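Local coordinates for uncharacterized protein (Xanthomonas campestris pv. campestris, PDB 3HIU), which is of unknown function but belongs to the DUF892 family of ferritin-like proteins and folds as a bundle of long helices, at residues B[58-63]-B[123-129]. Numbering follows the deposited sequence.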
ATOM      1  N   ARG B  58     -20.960 -13.724   0.049  1.00 38.11           N
ATOM      2  CA  ARG B  58     -21.476 -14.933  -0.563  1.00 41.86           C
ATOM      3  C   ARG B  58     -20.504 -16.093  -0.342  1.00 48.50           C
ATOM      4  O   ARG B  58     -20.920 -17.250  -0.181  1.00 52.00           O
ATOM      5  CB  ARG B  58     -21.722 -14.712  -2.048  1.00 40.00           C
ATOM      6  CG  ARG B  58     -22.825 -13.714  -2.325  1.00 46.11           C
ATOM      7  CD  ARG B  58     -23.538 -14.031  -3.634  1.00 50.48           C
ATOM      8  NE  ARG B  58     -22.599 -14.470  -4.666  1.00 56.75           N
ATOM      9  CZ  ARG B  58     -22.112 -13.690  -5.630  1.00 56.10           C
ATOM     10  NH1 ARG B  58     -21.260 -14.187  -6.519  1.00 46.19           N
ATOM     11  NH2 ARG B  58     -22.479 -12.416  -5.710  1.00 62.16           N
ATOM     12  N   CYS B  59     -19.212 -15.774  -0.319  1.00 41.68           N
ATOM     13  CA  CYS B  59     -18.174 -16.772  -0.082  1.00 35.71           C
ATOM     14  C   CYS B  59     -18.092 -17.177   1.389  1.00 35.00           C
ATOM     15  O   CYS B  59     -17.725 -18.305   1.714  1.00 41.37           O
ATOM     16  CB  CYS B  59     -16.815 -16.260  -0.564  1.00 34.96           C
ATOM     17  SG  CYS B  59     -16.618 -16.196  -2.363  1.00 41.27           S
ATOM     18  N   LEU B  60     -18.439 -16.257   2.279  1.00 31.02           N
ATOM     19  CA  LEU B  60     -18.461 -16.566   3.706  1.00 34.75           C
ATOM     20  C   LEU B  60     -19.732 -17.339   4.074  1.00 33.78           C
ATOM     21  O   LEU B  60     -19.717 -18.205   4.952  1.00 32.49           O
ATOM     22  CB  LEU B  60     -18.334 -15.288   4.547  1.00 34.43           C
ATOM     23  CG  LEU B  60     -16.917 -14.761   4.818  1.00 28.15           C
ATOM     24  CD1 LEU B  60     -16.948 -13.324   5.352  1.00 24.86           C
ATOM     25  CD2 LEU B  60     -16.159 -15.692   5.773  1.00 24.95           C
ATOM     26  N   GLU B  61     -20.829 -17.028   3.392  1.00 32.01           N
ATOM     27  CA  GLU B  61     -22.075 -17.753   3.590  1.00 35.65           C
ATOM     28  C   GLU B  61     -21.968 -19.183   3.056  1.00 38.99           C
ATOM     29  O   GLU B  61     -22.466 -20.121   3.672  1.00 45.82           O
ATOM     30  CB  GLU B  61     -23.242 -16.989   2.954  1.00 36.49           C
ATOM     31  CG  GLU B  61     -23.572 -15.710   3.713  1.00 40.52           C
ATOM     32  CD  GLU B  61     -24.489 -14.764   2.959  1.00 42.36           C
ATOM     33  OE1 GLU B  61     -24.489 -14.785   1.712  1.00 49.47           O
ATOM     34  OE2 GLU B  61     -25.202 -13.985   3.622  1.00 38.65           O
ATOM     35  N   LEU B  62     -21.297 -19.344   1.922  1.00 39.69           N
ATOM     36  CA  LEU B  62     -21.055 -20.667   1.356  1.00 43.69           C
ATOM     37  C   LEU B  62     -20.285 -21.627   2.282  1.00 46.29           C
ATOM     38  O   LEU B  62     -20.662 -22.793   2.421  1.00 50.67           O
ATOM     39  CB  LEU B  62     -20.316 -20.554   0.016  1.00 43.66           C
ATOM     40  CG  LEU B  62     -19.624 -21.843  -0.454  1.00 45.34           C
ATOM     41  CD1 LEU B  62     -20.666 -22.911  -0.820  1.00 51.51           C
ATOM     42  CD2 LEU B  62     -18.650 -21.599  -1.611  1.00 38.69           C
ATOM     43  N   LEU B  63     -19.203 -21.149   2.895  1.00 39.39           N
ATOM     44  CA  LEU B  63     -18.305 -22.021   3.658  1.00 40.62           C
ATOM     45  C   LEU B  63     -18.640 -22.033   5.151  1.00 46.34           C
ATOM     46  O   LEU B  63     -17.869 -22.548   5.967  1.00 48.53           O
ATOM     47  CB  LEU B  63     -16.845 -21.594   3.453  1.00 39.47           C
ATOM     48  CG  LEU B  63     -16.276 -21.677   2.033  1.00 37.73           C
ATOM     49  CD1 LEU B  63     -15.179 -20.647   1.822  1.00 34.75           C
ATOM     50  CD2 LEU B  63     -15.765 -23.073   1.746  1.00 39.79           C
ATOM     51  N   GLU B 123     -11.569 -24.901  -3.424  1.00 37.27           N
ATOM     52  CA  GLU B 123     -12.750 -24.090  -3.681  1.00 37.29           C
ATOM     53  C   GLU B 123     -12.447 -23.243  -4.900  1.00 38.74           C
ATOM     54  O   GLU B 123     -12.023 -22.095  -4.782  1.00 41.94           O
ATOM     55  CB  GLU B 123     -13.072 -23.182  -2.487  1.00 37.45           C
ATOM     56  CG  GLU B 123     -13.547 -23.896  -1.224  1.00 42.08           C
ATOM     57  CD  GLU B 123     -14.988 -24.387  -1.308  1.00 46.27           C
ATOM     58  OE1 GLU B 123     -15.696 -24.034  -2.274  1.00 44.46           O
ATOM     59  OE2 GLU B 123     -15.412 -25.129  -0.395  1.00 49.42           O
ATOM     60  N   GLN B 124     -12.644 -23.806  -6.081  1.00 38.89           N
ATOM     61  CA  GLN B 124     -12.256 -23.101  -7.292  1.00 43.06           C
ATOM     62  C   GLN B 124     -13.182 -21.931  -7.650  1.00 41.59           C
ATOM     63  O   GLN B 124     -12.755 -20.986  -8.300  1.00 44.89           O
ATOM     64  CB  GLN B 124     -12.098 -24.075  -8.460  1.00 49.51           C
ATOM     65  CG  GLN B 124     -10.945 -25.064  -8.289  1.00 58.02           C
ATOM     66  CD  GLN B 124      -9.572 -24.407  -8.381  1.00 66.27           C
ATOM     67  OE1 GLN B 124      -9.432 -23.300  -8.905  1.00 71.75           O
ATOM     68  NE2 GLN B 124      -8.551 -25.097  -7.875  1.00 66.48           N
ATOM     69  N   GLU B 125     -14.439 -21.989  -7.222  1.00 41.75           N
ATOM     70  CA  GLU B 125     -15.380 -20.888  -7.443  1.00 38.52           C
ATOM     71  C   GLU B 125     -15.004 -19.680  -6.594  1.00 31.79           C
ATOM     72  O   GLU B 125     -15.053 -18.554  -7.070  1.00 31.02           O
ATOM     73  CB  GLU B 125     -16.822 -21.303  -7.122  1.00 46.21           C
ATOM     74  CG  GLU B 125     -17.420 -22.343  -8.058  1.00 57.66           C
ATOM     75  CD  GLU B 125     -17.170 -23.780  -7.607  1.00 67.35           C
ATOM     76  OE1 GLU B 125     -16.434 -23.991  -6.615  1.00 69.39           O
ATOM     77  OE2 GLU B 125     -17.719 -24.703  -8.247  1.00 70.67           O
ATOM     78  N   VAL B 126     -14.654 -19.917  -5.330  1.00 31.62           N
ATOM     79  CA  VAL B 126     -14.167 -18.856  -4.456  1.00 35.77           C
ATOM     80  C   VAL B 126     -12.944 -18.202  -5.097  1.00 33.55           C
ATOM     81  O   VAL B 126     -12.834 -16.986  -5.141  1.00 25.61           O
ATOM     82  CB  VAL B 126     -13.802 -19.391  -3.043  1.00 25.62           C
ATOM     83  CG1 VAL B 126     -13.286 -18.267  -2.163  1.00 20.33           C
ATOM     84  CG2 VAL B 126     -15.006 -20.037  -2.399  1.00 24.96           C
ATOM     85  N   ALA B 127     -12.046 -19.032  -5.621  1.00 36.02           N
ATOM     86  CA  ALA B 127     -10.807 -18.562  -6.225  1.00 31.99           C
ATOM     87  C   ALA B 127     -11.051 -17.604  -7.392  1.00 35.88           C
ATOM     88  O   ALA B 127     -10.296 -16.650  -7.591  1.00 32.92           O
ATOM     89  CB  ALA B 127      -9.958 -19.749  -6.665  1.00 28.85           C
ATOM     90  N   GLN B 128     -12.100 -17.861  -8.165  1.00 43.86           N
ATOM     91  CA  GLN B 128     -12.430 -17.004  -9.302  1.00 48.68           C
ATOM     92  C   GLN B 128     -12.946 -15.656  -8.811  1.00 43.85           C
ATOM     93  O   GLN B 128     -12.500 -14.613  -9.280  1.00 42.45           O
ATOM     94  CB  GLN B 128     -13.461 -17.671 -10.229  1.00 56.14           C
ATOM     95  CG  GLN B 128     -13.132 -17.580 -11.735  1.00 63.59           C
ATOM     96  CD  GLN B 128     -13.441 -16.221 -12.354  1.00 65.66           C
ATOM     97  OE1 GLN B 128     -12.532 -15.478 -12.733  1.00 65.02           O
ATOM     98  NE2 GLN B 128     -14.726 -15.897 -12.466  1.00 65.14           N
ATOM     99  N   ILE B 129     -13.887 -15.681  -7.869  1.00 39.68           N
ATOM    100  CA  ILE B 129     -14.340 -14.451  -7.233  1.00 37.75           C
ATOM    101  C   ILE B 129     -13.102 -13.609  -6.972  1.00 32.14           C
ATOM    102  O   ILE B 129     -12.992 -12.473  -7.432  1.00 28.58           O
ATOM    103  CB  ILE B 129     -15.051 -14.703  -5.876  1.00 39.63           C
ATOM    104  CG1 ILE B 129     -16.164 -15.739  -6.013  1.00 48.11           C
ATOM    105  CG2 ILE B 129     -15.641 -13.406  -5.336  1.00 34.35           C
ATOM    106  CD1 ILE B 129     -17.437 -15.185  -6.621  1.00 49.83           C
TER
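Start at Cys59: its m rotamer sends SG across to the other helix, 3.7 Å from CG1 of Ile129 and 3.9 Å from CG1 of Val126. The CA atoms of Cys59 and Val126 lie 6.3 Å apart, with the short Cys59 side chain between the backbones. One turn on from Cys59, Leu62, in the t,p rotamer, brings CD2 to 4.0 Å from CG2 of Val126. Leu63, just past its helix end, and Glu123, the N-cap residue of the facing helix, close the row: chi1 and chi2 of Glu123, both m, bend its side chain so that OE2 lies a tight 3.0 Å from CD2 of Leu63. At the other end Arg58 sets off sideways, but its tip comes round to Ile129, NH1 to CD1 4.0 Å. The axes of 58-62 and 124-129 run antiparallel at 164°, 10.9 Å apart at closest, and helix 36-62 ends where helix 124-159 begins, at one end of the ferritin-like bundle. Helix 2-28 packs on Cys59 and Leu63, and helix 94-120 reaches Val126 through Ala118.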